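Local coordinates for putative uncharacterized protein (Ustilago maydis, PDB 4GNX), which binds single-stranded DNA as a subunit of replication protein A with three OB-type domains, probably shielding unwound strands during replication and repair, at residues 4-9 and 46-52; 161-165 and 184-188; 171-175 and 245-250; 274-279 and 351-357. One frame throughout, in Å; residues are numbered along the deposited sequence.

Contact 1. Residues 4-9 and 46-52; sequences YPIEGL and LDDSGEI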
loop_
_atom_site.group_PDB
_atom_site.type_symbol
_atom_site.label_atom_id
_atom_site.label_comp_id
_atom_site.label_asym_id
_atom_site.label_seq_id
_atom_site.Cartn_x
_atom_site.Cartn_y
_atom_site.Cartn_z
ATOM N N TYR C 4 -34.767 16.942 2.411
ATOM C CA TYR C 4 -34.088 15.816 3.049
ATOM C C TYR C 4 -32.703 16.213 3.556
ATOM O O TYR C 4 -32.018 17.005 2.900
ATOM C CB TYR C 4 -33.913 14.675 2.033
ATOM C CG TYR C 4 -35.087 13.733 1.899
ATOM C CD1 TYR C 4 -34.938 12.360 2.169
ATOM C CD2 TYR C 4 -36.349 14.206 1.502
ATOM C CE1 TYR C 4 -36.013 11.485 2.049
ATOM C CE2 TYR C 4 -37.429 13.344 1.384
ATOM C CZ TYR C 4 -37.263 11.984 1.655
ATOM O OH TYR C 4 -38.346 11.130 1.529
ATOM N N PRO C 5 -32.277 15.652 4.713
ATOM C CA PRO C 5 -30.856 15.635 5.058
ATOM C C PRO C 5 -30.145 14.769 4.046
ATOM O O PRO C 5 -30.771 13.856 3.492
ATOM C CB PRO C 5 -30.833 14.919 6.404
ATOM C CG PRO C 5 -32.049 14.060 6.397
ATOM C CD PRO C 5 -33.077 14.913 5.707
ATOM N N ILE C 6 -28.864 15.049 3.800
ATOM C CA ILE C 6 -28.041 14.258 2.861
ATOM C C ILE C 6 -27.971 12.779 3.250
ATOM O O ILE C 6 -28.146 11.901 2.401
ATOM C CB ILE C 6 -26.633 14.849 2.717
ATOM C CG1 ILE C 6 -26.701 16.041 1.769
ATOM C CG2 ILE C 6 -25.657 13.808 2.173
ATOM C CD1 ILE C 6 -25.499 16.952 1.820
ATOM N N GLU C 7 -27.735 12.516 4.535
ATOM C CA GLU C 7 -27.689 11.159 5.062
ATOM C C GLU C 7 -28.981 10.372 4.859
ATOM O O GLU C 7 -29.014 9.151 5.001
ATOM C CB GLU C 7 -27.324 11.211 6.528
ATOM C CG GLU C 7 -25.837 11.148 6.698
ATOM C CD GLU C 7 -25.310 9.778 6.321
ATOM O OE1 GLU C 7 -25.740 8.793 6.984
ATOM O OE2 GLU C 7 -24.481 9.686 5.368
ATOM N N GLY C 8 -30.035 11.096 4.514
ATOM C CA GLY C 8 -31.321 10.514 4.278
ATOM C C GLY C 8 -31.509 9.967 2.889
ATOM O O GLY C 8 -32.428 9.205 2.674
ATOM N N LEU C 9 -30.644 10.330 1.954
ATOM C CA LEU C 9 -30.793 9.960 0.540
ATOM C C LEU C 9 -30.512 8.505 0.192
ATOM O O LEU C 9 -29.610 7.876 0.746
ATOM C CB LEU C 9 -29.874 10.815 -0.313
ATOM C CG LEU C 9 -29.944 12.337 -0.147
ATOM C CD1 LEU C 9 -28.698 12.965 -0.793
ATOM C CD2 LEU C 9 -31.255 12.902 -0.688
ATOM N N LEU C 46 -22.045 19.351 1.453
ATOM C CA LEU C 46 -22.047 19.214 2.899
ATOM C C LEU C 46 -23.300 19.804 3.551
ATOM O O LEU C 46 -23.763 20.884 3.166
ATOM C CB LEU C 46 -20.824 19.932 3.472
ATOM C CG LEU C 46 -20.822 20.194 4.983
ATOM C CD1 LEU C 46 -20.378 18.943 5.741
ATOM C CD2 LEU C 46 -19.956 21.402 5.316
ATOM N N ASP C 47 -23.833 19.093 4.541
ATOM C CA ASP C 47 -24.810 19.669 5.457
ATOM C C ASP C 47 -24.653 19.110 6.880
ATOM O O ASP C 47 -23.683 18.394 7.169
ATOM C CB ASP C 47 -26.255 19.543 4.917
ATOM C CG ASP C 47 -26.789 18.103 4.907
ATOM O OD1 ASP C 47 -26.209 17.206 5.551
ATOM O OD2 ASP C 47 -27.822 17.868 4.251
ATOM N N ASP C 48 -25.602 19.456 7.754
ATOM C CA ASP C 48 -25.676 18.956 9.136
ATOM C C ASP C 48 -25.527 17.448 9.227
ATOM O O ASP C 48 -24.890 16.945 10.148
ATOM C CB ASP C 48 -27.018 19.318 9.770
ATOM C CG ASP C 48 -27.660 20.544 9.140
ATOM O OD1 ASP C 48 -27.455 20.784 7.920
ATOM O OD2 ASP C 48 -28.387 21.261 9.871
ATOM N N SER C 49 -26.124 16.733 8.277
ATOM C CA SER C 49 -26.156 15.282 8.343
ATOM C C SER C 49 -24.902 14.635 7.781
ATOM O O SER C 49 -24.541 13.537 8.202
ATOM C CB SER C 49 -27.414 14.722 7.676
ATOM O OG SER C 49 -27.481 15.081 6.312
ATOM N N GLY C 50 -24.232 15.308 6.849
ATOM C CA GLY C 50 -23.031 14.746 6.265
ATOM C C GLY C 50 -22.683 15.238 4.883
ATOM O O GLY C 50 -23.138 16.302 4.453
ATOM N N GLU C 51 -21.868 14.452 4.192
ATOM C CA GLU C 51 -21.321 14.840 2.907
ATOM C C GLU C 51 -21.764 13.906 1.781
ATOM O O GLU C 51 -22.056 12.730 2.015
ATOM C CB GLU C 51 -19.797 14.900 2.981
ATOM C CG GLU C 51 -19.271 16.018 3.872
ATOM C CD GLU C 51 -17.760 15.968 4.097
ATOM O OE1 GLU C 51 -17.316 15.228 5.013
ATOM O OE2 GLU C 51 -17.016 16.682 3.372
ATOM N N ILE C 52 -21.827 14.432 0.560
ATOM C CA ILE C 52 -22.062 13.582 -0.594
ATOM C C ILE C 52 -21.424 14.182 -1.834
ATOM O O ILE C 52 -21.337 15.410 -1.966
ATOM C CB ILE C 52 -23.572 13.294 -0.829
ATOM C CG1 ILE C 52 -23.756 12.239 -1.925
ATOM C CG2 ILE C 52 -24.330 14.567 -1.185
ATOM C CD1 ILE C 52 -24.915 11.292 -1.720
#

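Contact 2. Residues 161-165 and 184-188; sequences QKREL and AETFP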
loop_
_atom_site.group_PDB
_atom_site.type_symbol
_atom_site.label_atom_id
_atom_site.label_comp_id
_atom_site.label_asym_id
_atom_site.label_seq_id
_atom_site.Cartn_x
_atom_site.Cartn_y
_atom_site.Cartn_z
ATOM N N GLN C 161 -0.844 20.969 -16.323
ATOM C CA GLN C 161 -0.510 22.319 -15.845
ATOM C C GLN C 161 -0.153 22.306 -14.362
ATOM O O GLN C 161 -0.832 21.669 -13.559
ATOM C CB GLN C 161 -1.658 23.310 -16.089
ATOM C CG GLN C 161 -1.623 24.009 -17.444
ATOM C CD GLN C 161 -2.170 23.157 -18.584
ATOM O OE1 GLN C 161 -3.050 22.309 -18.390
ATOM N NE2 GLN C 161 -1.652 23.388 -19.789
ATOM N N LYS C 162 0.895 23.041 -14.005
ATOM C CA LYS C 162 1.431 23.010 -12.654
ATOM C C LYS C 162 1.936 24.395 -12.263
ATOM O O LYS C 162 2.461 25.107 -13.108
ATOM C CB LYS C 162 2.580 22.005 -12.611
ATOM C CG LYS C 162 3.014 21.612 -11.221
ATOM C CD LYS C 162 4.503 21.356 -11.144
ATOM C CE LYS C 162 4.989 21.687 -9.746
ATOM N NZ LYS C 162 6.420 21.345 -9.559
ATOM N N ARG C 163 1.771 24.778 -10.999
ATOM C CA ARG C 163 2.397 26.001 -10.488
ATOM C C ARG C 163 2.701 25.906 -8.992
ATOM O O ARG C 163 2.009 25.209 -8.257
ATOM C CB ARG C 163 1.560 27.246 -10.812
ATOM C CG ARG C 163 2.021 28.505 -10.094
ATOM C CD ARG C 163 1.241 29.739 -10.508
ATOM N NE ARG C 163 1.823 30.339 -11.705
ATOM C CZ ARG C 163 1.165 30.542 -12.837
ATOM N NH1 ARG C 163 -0.121 30.215 -12.927
ATOM N NH2 ARG C 163 1.793 31.082 -13.873
ATOM N N GLU C 164 3.742 26.619 -8.557
ATOM C CA GLU C 164 4.208 26.555 -7.176
ATOM C C GLU C 164 4.105 27.877 -6.445
ATOM O O GLU C 164 4.489 28.914 -6.973
ATOM C CB GLU C 164 5.641 26.036 -7.119
ATOM C CG GLU C 164 5.706 24.539 -7.343
ATOM C CD GLU C 164 6.982 23.915 -6.833
ATOM O OE1 GLU C 164 7.827 24.641 -6.264
ATOM O OE2 GLU C 164 7.133 22.684 -6.997
ATOM N N LEU C 165 3.588 27.818 -5.222
ATOM C CA LEU C 165 3.460 28.978 -4.353
ATOM C C LEU C 165 4.357 28.799 -3.147
ATOM O O LEU C 165 4.563 27.679 -2.684
ATOM C CB LEU C 165 2.022 29.132 -3.844
ATOM C CG LEU C 165 0.798 28.687 -4.652
ATOM C CD1 LEU C 165 -0.447 28.858 -3.805
ATOM C CD2 LEU C 165 0.657 29.448 -5.957
ATOM N N ALA C 184 -4.306 26.278 -11.517
ATOM C CA ALA C 184 -2.917 26.674 -11.711
ATOM C C ALA C 184 -2.821 27.803 -12.722
ATOM O O ALA C 184 -2.330 28.882 -12.395
ATOM C CB ALA C 184 -2.067 25.488 -12.148
ATOM N N GLU C 185 -3.293 27.557 -13.940
ATOM C CA GLU C 185 -3.297 28.578 -14.987
ATOM C C GLU C 185 -3.862 29.911 -14.512
ATOM O O GLU C 185 -3.154 30.916 -14.476
ATOM C CB GLU C 185 -4.090 28.100 -16.200
ATOM C CG GLU C 185 -3.655 26.746 -16.723
ATOM C CD GLU C 185 -4.504 26.277 -17.886
ATOM O OE1 GLU C 185 -4.898 27.132 -18.712
ATOM O OE2 GLU C 185 -4.776 25.057 -17.971
ATOM N N THR C 186 -5.131 29.890 -14.118
ATOM C CA THR C 186 -5.901 31.096 -13.827
ATOM C C THR C 186 -5.459 31.818 -12.564
ATOM O O THR C 186 -6.106 32.773 -12.136
ATOM C CB THR C 186 -7.402 30.773 -13.692
ATOM O OG1 THR C 186 -7.576 29.709 -12.747
ATOM C CG2 THR C 186 -7.995 30.364 -15.040
ATOM N N PHE C 187 -4.358 31.373 -11.973
ATOM C CA PHE C 187 -3.987 31.853 -10.646
ATOM C C PHE C 187 -3.810 33.369 -10.526
ATOM O O PHE C 187 -4.358 33.973 -9.596
ATOM C CB PHE C 187 -2.766 31.124 -10.085
ATOM C CG PHE C 187 -2.458 31.485 -8.659
ATOM C CD1 PHE C 187 -3.427 31.339 -7.665
ATOM C CD2 PHE C 187 -1.207 31.977 -8.305
ATOM C CE1 PHE C 187 -3.147 31.668 -6.349
ATOM C CE2 PHE C 187 -0.923 32.315 -6.987
ATOM C CZ PHE C 187 -1.890 32.156 -6.009
ATOM N N PRO C 188 -3.040 33.986 -11.446
ATOM C CA PRO C 188 -2.898 35.447 -11.345
ATOM C C PRO C 188 -4.149 36.266 -11.729
ATOM O O PRO C 188 -4.196 37.455 -11.443
ATOM C CB PRO C 188 -1.703 35.764 -12.250
ATOM C CG PRO C 188 -1.493 34.558 -13.098
ATOM C CD PRO C 188 -2.079 33.384 -12.393
#

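Contact 3. Residues 171-175 and 245-250; sequences GNRSV and AQFQPY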
loop_
_atom_site.group_PDB
_atom_site.type_symbol
_atom_site.label_atom_id
_atom_site.label_comp_id
_atom_site.label_asym_id
_atom_site.label_seq_id
_atom_site.Cartn_x
_atom_site.Cartn_y
_atom_site.Cartn_z
ATOM N N GLY C 171 5.893 31.037 12.212
ATOM C CA GLY C 171 6.972 30.093 12.471
ATOM C C GLY C 171 8.284 30.472 11.809
ATOM O O GLY C 171 9.322 29.893 12.129
ATOM N N ASN C 172 8.230 31.452 10.902
ATOM C CA ASN C 172 9.386 31.911 10.108
ATOM C C ASN C 172 9.933 30.849 9.155
ATOM O O ASN C 172 11.095 30.912 8.738
ATOM C CB ASN C 172 10.510 32.473 10.997
ATOM C CG ASN C 172 10.290 33.923 11.385
ATOM O OD1 ASN C 172 9.171 34.333 11.681
ATOM N ND2 ASN C 172 11.367 34.708 11.393
ATOM N N ARG C 173 9.088 29.875 8.821
ATOM C CA ARG C 173 9.455 28.819 7.888
ATOM C C ARG C 173 8.545 28.890 6.671
ATOM O O ARG C 173 7.341 29.144 6.799
ATOM C CB ARG C 173 9.370 27.443 8.554
ATOM C CG ARG C 173 10.393 27.222 9.660
ATOM C CD ARG C 173 10.717 25.749 9.874
ATOM N NE ARG C 173 11.392 25.166 8.712
ATOM C CZ ARG C 173 12.709 25.066 8.569
ATOM N NH1 ARG C 173 13.524 25.503 9.522
ATOM N NH2 ARG C 173 13.215 24.526 7.469
ATOM N N SER C 174 9.136 28.691 5.494
ATOM C CA SER C 174 8.399 28.708 4.236
ATOM C C SER C 174 8.328 27.314 3.628
ATOM O O SER C 174 9.243 26.503 3.808
ATOM C CB SER C 174 9.032 29.684 3.247
ATOM O OG SER C 174 10.137 29.099 2.581
ATOM N N VAL C 175 7.235 27.049 2.911
ATOM C CA VAL C 175 6.983 25.737 2.312
ATOM C C VAL C 175 6.417 25.899 0.901
ATOM O O VAL C 175 5.674 26.839 0.632
ATOM C CB VAL C 175 6.049 24.873 3.199
ATOM C CG1 VAL C 175 4.616 25.400 3.180
ATOM C CG2 VAL C 175 6.093 23.412 2.772
ATOM N N ALA C 245 11.657 40.285 8.438
ATOM C CA ALA C 245 12.598 39.200 8.744
ATOM C C ALA C 245 12.716 38.212 7.585
ATOM O O ALA C 245 11.950 38.277 6.620
ATOM C CB ALA C 245 12.193 38.479 10.028
ATOM N N GLN C 246 13.677 37.299 7.689
ATOM C CA GLN C 246 13.906 36.297 6.647
ATOM C C GLN C 246 13.447 34.907 7.090
ATOM O O GLN C 246 13.224 34.673 8.281
ATOM C CB GLN C 246 15.378 36.294 6.230
ATOM C CG GLN C 246 15.823 37.585 5.559
ATOM C CD GLN C 246 17.300 37.601 5.222
ATOM O OE1 GLN C 246 17.954 36.558 5.170
ATOM N NE2 GLN C 246 17.833 38.791 4.985
ATOM N N PHE C 247 13.320 33.986 6.135
ATOM C CA PHE C 247 12.648 32.708 6.382
ATOM C C PHE C 247 13.471 31.452 6.075
ATOM O O PHE C 247 14.636 31.543 5.702
ATOM C CB PHE C 247 11.311 32.683 5.636
ATOM C CG PHE C 247 10.439 33.875 5.919
ATOM C CD1 PHE C 247 10.171 34.812 4.924
ATOM C CD2 PHE C 247 9.896 34.074 7.191
ATOM C CE1 PHE C 247 9.370 35.916 5.186
ATOM C CE2 PHE C 247 9.098 35.176 7.461
ATOM C CZ PHE C 247 8.833 36.098 6.455
ATOM N N GLN C 248 12.842 30.286 6.242
ATOM C CA GLN C 248 13.490 28.974 6.077
ATOM C C GLN C 248 12.847 28.113 4.981
ATOM O O GLN C 248 11.629 27.966 4.948
ATOM C CB GLN C 248 13.466 28.217 7.404
ATOM C CG GLN C 248 14.611 28.569 8.347
ATOM C CD GLN C 248 15.752 27.564 8.300
ATOM O OE1 GLN C 248 15.996 26.918 7.278
ATOM N NE2 GLN C 248 16.455 27.423 9.416
ATOM N N PRO C 249 13.670 27.522 4.095
ATOM C CA PRO C 249 13.147 26.838 2.917
ATOM C C PRO C 249 12.593 25.424 3.165
ATOM O O PRO C 249 11.793 24.938 2.358
ATOM C CB PRO C 249 14.360 26.778 1.990
ATOM C CG PRO C 249 15.529 26.713 2.912
ATOM C CD PRO C 249 15.146 27.477 4.149
ATOM N N TYR C 250 13.023 24.779 4.252
ATOM C CA TYR C 250 12.627 23.391 4.599
ATOM C C TYR C 250 13.541 22.299 3.972
ATOM O O TYR C 250 13.827 21.277 4.612
ATOM C CB TYR C 250 11.130 23.123 4.290
ATOM C CG TYR C 250 10.283 22.712 5.491
ATOM C CD1 TYR C 250 9.164 23.460 5.870
ATOM C CD2 TYR C 250 10.599 21.579 6.248
ATOM C CE1 TYR C 250 8.390 23.092 6.969
ATOM C CE2 TYR C 250 9.832 21.202 7.348
ATOM C CZ TYR C 250 8.728 21.960 7.709
ATOM O OH TYR C 250 7.969 21.583 8.802
#

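Contact 4. Residues 274-279 and 351-357; sequences TIVQVK and ADATGQM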
loop_
_atom_site.group_PDB
_atom_site.type_symbol
_atom_site.label_atom_id
_atom_site.label_comp_id
_atom_site.label_asym_id
_atom_site.label_seq_id
_atom_site.Cartn_x
_atom_site.Cartn_y
_atom_site.Cartn_z
ATOM N N THR C 274 4.800 -0.243 -8.649
ATOM C CA THR C 274 4.915 -1.673 -8.880
ATOM C C THR C 274 5.947 -1.887 -9.995
ATOM O O THR C 274 6.257 -0.964 -10.756
ATOM C CB THR C 274 3.567 -2.322 -9.247
ATOM O OG1 THR C 274 3.191 -1.936 -10.581
ATOM C CG2 THR C 274 2.498 -1.892 -8.257
ATOM N N ILE C 275 6.473 -3.100 -10.088
ATOM C CA ILE C 275 7.479 -3.429 -11.082
ATOM C C ILE C 275 6.985 -3.119 -12.514
ATOM O O ILE C 275 7.757 -2.648 -13.382
ATOM C CB ILE C 275 7.905 -4.900 -10.937
ATOM C CG1 ILE C 275 8.630 -5.104 -9.602
ATOM C CG2 ILE C 275 8.738 -5.353 -12.127
ATOM C CD1 ILE C 275 8.745 -6.550 -9.169
ATOM N N VAL C 276 5.701 -3.356 -12.768
ATOM C CA VAL C 276 5.192 -3.053 -14.082
ATOM C C VAL C 276 5.233 -1.542 -14.316
ATOM O O VAL C 276 5.601 -1.098 -15.408
ATOM C CB VAL C 276 3.801 -3.646 -14.342
ATOM C CG1 VAL C 276 2.735 -2.971 -13.494
ATOM C CG2 VAL C 276 3.465 -3.521 -15.815
ATOM N N GLN C 277 4.894 -0.764 -13.283
ATOM C CA GLN C 277 4.904 0.695 -13.398
ATOM C C GLN C 277 6.308 1.197 -13.682
ATOM O O GLN C 277 6.505 1.989 -14.601
ATOM C CB GLN C 277 4.350 1.362 -12.153
ATOM C CG GLN C 277 2.856 1.187 -12.010
ATOM C CD GLN C 277 2.331 1.735 -10.713
ATOM O OE1 GLN C 277 2.902 1.510 -9.646
ATOM N NE2 GLN C 277 1.228 2.456 -10.794
ATOM N N VAL C 278 7.285 0.695 -12.927
ATOM C CA VAL C 278 8.671 1.095 -13.103
ATOM C C VAL C 278 9.123 0.927 -14.540
ATOM O O VAL C 278 9.662 1.876 -15.116
ATOM C CB VAL C 278 9.619 0.335 -12.163
ATOM C CG1 VAL C 278 11.072 0.737 -12.421
ATOM C CG2 VAL C 278 9.240 0.602 -10.708
ATOM N N LYS C 279 8.878 -0.249 -15.127
ATOM C CA LYS C 279 9.219 -0.510 -16.535
ATOM C C LYS C 279 8.360 0.264 -17.547
ATOM O O LYS C 279 8.897 0.819 -18.499
ATOM C CB LYS C 279 9.163 -2.000 -16.831
ATOM C CG LYS C 279 10.185 -2.828 -16.073
ATOM C CD LYS C 279 9.581 -4.173 -15.716
ATOM C CE LYS C 279 10.628 -5.223 -15.392
ATOM N NZ LYS C 279 11.403 -5.601 -16.600
ATOM N N ALA C 351 10.345 -10.110 -7.344
ATOM C CA ALA C 351 9.057 -10.191 -8.038
ATOM C C ALA C 351 7.921 -9.669 -7.187
ATOM O O ALA C 351 8.008 -9.657 -5.969
ATOM C CB ALA C 351 8.771 -11.618 -8.448
ATOM N N ASP C 352 6.875 -9.203 -7.852
ATOM C CA ASP C 352 5.585 -8.944 -7.222
ATOM C C ASP C 352 4.512 -9.499 -8.152
ATOM O O ASP C 352 4.819 -10.347 -8.998
ATOM C CB ASP C 352 5.393 -7.457 -6.909
ATOM C CG ASP C 352 5.330 -6.549 -8.172
ATOM O OD1 ASP C 352 5.345 -7.054 -9.333
ATOM O OD2 ASP C 352 5.257 -5.293 -7.973
ATOM N N ALA C 353 3.270 -9.027 -8.029
ATOM C CA ALA C 353 2.182 -9.562 -8.866
ATOM C C ALA C 353 2.143 -8.980 -10.275
ATOM O O ALA C 353 1.378 -9.454 -11.125
ATOM C CB ALA C 353 0.841 -9.405 -8.190
ATOM N N THR C 354 2.971 -7.972 -10.537
ATOM C CA THR C 354 2.967 -7.274 -11.824
ATOM C C THR C 354 4.172 -7.636 -12.687
ATOM O O THR C 354 4.245 -7.267 -13.851
ATOM C CB THR C 354 2.924 -5.750 -11.619
ATOM O OG1 THR C 354 4.072 -5.321 -10.864
ATOM C CG2 THR C 354 1.635 -5.336 -10.875
ATOM N N GLY C 355 5.123 -8.361 -12.116
ATOM C CA GLY C 355 6.356 -8.678 -12.829
ATOM C C GLY C 355 7.570 -9.011 -11.978
ATOM O O GLY C 355 7.500 -9.148 -10.746
ATOM N N GLN C 356 8.698 -9.146 -12.643
ATOM C CA GLN C 356 9.922 -9.538 -11.980
ATOM C C GLN C 356 11.045 -8.568 -12.407
ATOM O O GLN C 356 11.059 -8.064 -13.521
ATOM C CB GLN C 356 10.176 -11.031 -12.262
ATOM C CG GLN C 356 11.529 -11.417 -12.840
ATOM C CD GLN C 356 11.721 -10.945 -14.264
ATOM O OE1 GLN C 356 10.911 -11.251 -15.147
ATOM N NE2 GLN C 356 12.798 -10.186 -14.496
ATOM N N MET C 357 11.968 -8.278 -11.513
ATOM C CA MET C 357 12.974 -7.273 -11.810
ATOM C C MET C 357 14.295 -7.512 -11.089
ATOM O O MET C 357 14.315 -7.921 -9.928
ATOM C CB MET C 357 12.410 -5.903 -11.442
ATOM C CG MET C 357 13.425 -4.839 -11.063
ATOM S SD MET C 357 12.650 -3.624 -9.988
ATOM C CE MET C 357 11.691 -2.725 -11.208
#

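Contact 1. Residues 4-9 and 46-52
Ile6 lays its CG1-CD1 branch along the carboxylate of Asp47, the two side chains running past each other in opposite directions, with Ile6 CD1 3.5 Å from Asp47 CG. The other branch, Ile6 CG2, stands anti to the backbone N and meets Ile52 CG2 at 3.7 Å. Leu9 CD1 extends this apolar side to Ile52 CD1 (4.2 Å), and Ile18 and Ile97 of the same OB-fold domain pack against it. The polar side belongs to Asp47 and Ser49. Asp47 OD2 offers its syn lone pair to Ile6 N at 3.0 Å. Ser49 OG accepts from Glu7 N at 3.1 Å in a nearly straight bond (171°). Asp47 OD1 is turned back into its own chain, where Ser49 N, Ser49 OG and Gly50 N all donate to it; the bond from Ser49 N makes an Asx turn, within the hairpin end between strands 39-46 and 51-57. Beside it, Glu7 CG rests 3.1 Å from Ser49 O. The hairpin end thus takes up the first N-H groups of the 3-10 turn at 6-8, and the Asp47 carboxylate, held by four donors, is probably kept ionised.

Contact 2. Residues 161-165 and 184-188
Arg163 reaches across to the end of helix 181-185 with CG anti to the backbone N (chi1 169°) and its chain bent at chi3 (-86°). That bend brings NH1 to the backbone oxygens where the helix stops: Arg163 NH1 lies 2.6 Å from Ala184 O, which sits at the guanidinium edge in its plane, and 3.5 Å from Glu185 O. Both bonds are weak. The firmer polar partner of the group is Gly146 O, bound by Arg163 NE, so the guanidinium links strand 135-152 to the helix end. At the bend, Arg163 CD passes Phe187 CD2 at 4.0 Å, the guanidinium and ring planes being 28° apart. In this OB domain the short helix follows strand 174-180 and leads toward strand 198-207, the usual place for the helix that closes one end of an OB barrel. Phe187, also with CG anti to its N, sends its ring inward toward Leu165, which comes from the opposite direction, Leu165 CD2 lying 3.4 Å from Phe187 CE2; Met222 touches both, and Tyr145 meets the ring edge-to-face. Toward the other end of the strand, Gln161 is bent at chi2 and crosses the extended Glu185 chain, with Gln161 CG 3.5 Å from Glu185 CG. Lys162 points off the other side of the strand, where NZ pairs with Glu164 OE2 and makes a weak hydrogen bond to a thymine O2 of the bound DNA.

Contact 3. Residues 171-175 and 245-250
The Arg173 guanidinium has Gln248 CB over the centre of one face, 3.4 Å above its plane, and Tyr250 CA at its edge, in plane and 3.1 Å from Arg173 NH2. The Tyr250 ring in turn takes Arg173 NE over the middle of one face and Ser174 O at its edge. The guanidinium stands steeply on that ring, and Arg173 CZ lies 4.7 Å from the Tyr250 centroid, 12° off the ring normal: a cation-pi contact. Phe247 receives Asn172 O in plane at its ring edge, while Ala245 O of its own segment lies over a face, offset toward the rim. These groups tie the loop that follows helix 229-242 to the turn joining strands 159-168 and 174-180 and to the start of the latter, in the second OB domain.

Arg173 leaves its backbone heading away from the loop and is brought back by the bend at chi3 (66°). Gln248, bent at chi2, crosses it obliquely and stays close along its length, with Gln248 CD 3.3 Å from Arg173 NH1. Tyr250 reaches farther in, where its OH bonds to Ile124 O and its CD1 lies 4.3 Å from Val175 CB. Between the side chains the backbones meet through Gln248 N and Asn172 O, a weak bond of 3.1 Å. Gln248 O is gripped twice by one residue: Ser174 N approaches in the carbonyl plane at 2.7 Å, whereas Ser174 OG donates at 3.0 Å from above that plane, 53° out of it.

Contact 4. Residues 274-279 and 351-357
Ile275 is wedged into the hairpin end of 351-357, and the close packing of the contact gathers round it. Its CD1 reaches 3.3 Å from Gly355 O, sliding past the Asp352 carboxylate in the opposite direction, while Ile275 CG2, anti to the backbone N, meets Met357 CB at 3.8 Å. Val278 deepens this apolar side by crossing Met357 at about a right angle, with Val278 CG1 3.7 Å from Met357 CE; Phe292 and Val294 of strand 290-310 lie against the same helix. Two bonds hold the helix start. Ile275 N donates to Asp352 OD2 (3.3 Å, 174°) on its syn side, and Val276 N donates to Thr354 OG1 at 3.2 Å. That hydroxyl in turn donates a hydrogen bond to Asp352 OD1, which Thr354 N meets from the same face of the carboxylate in an Asx turn.

Thr274 and Gln277 add a capping box, in which Thr274 N donates to Gln277 OE1 and the return bond from Gln277 N to Thr274 OG1 is weak. The setting is the third OB domain: helix 275-280 precedes strand 290-310, and its part 275-279 crosses strand 355-357 at 66°, those axes coming within 8.2 Å. Toward solvent the contact thins. Val276 CG1 still touches Thr354 CB at 3.4 Å, but the exposed Lys279 merely trails its bent chain over the strand, CE near Gln356 O and NZ 4.0 Å from that oxygen. On the far side of the hairpin, Ala351 and Ala353 pack on Leu9 and Pro11 of a neighbouring subunit.

From the N terminus, contact 1 closes first, folding the segment before strand 17-30 back onto the 39-46/51-57 hairpin of the first OB domain. Contacts 2 and 3 both belong to the second domain and cross along the chain: 171-175 lies between the segments of contact 2, and 245-250 returns after both. Contact 2 joins strand 159-168 to helix 181-185, closing a short span that runs through strand 174-180; contact 3 brings the chain beyond helix 229-242 back to the same sheet. Contact 4 follows in series in the third domain and echoes contact 1: a short helical element (a 3-10 turn there, a helix here) before the domain's first strand meets a hairpin whose aspartate and hydroxyl receive its N-H groups.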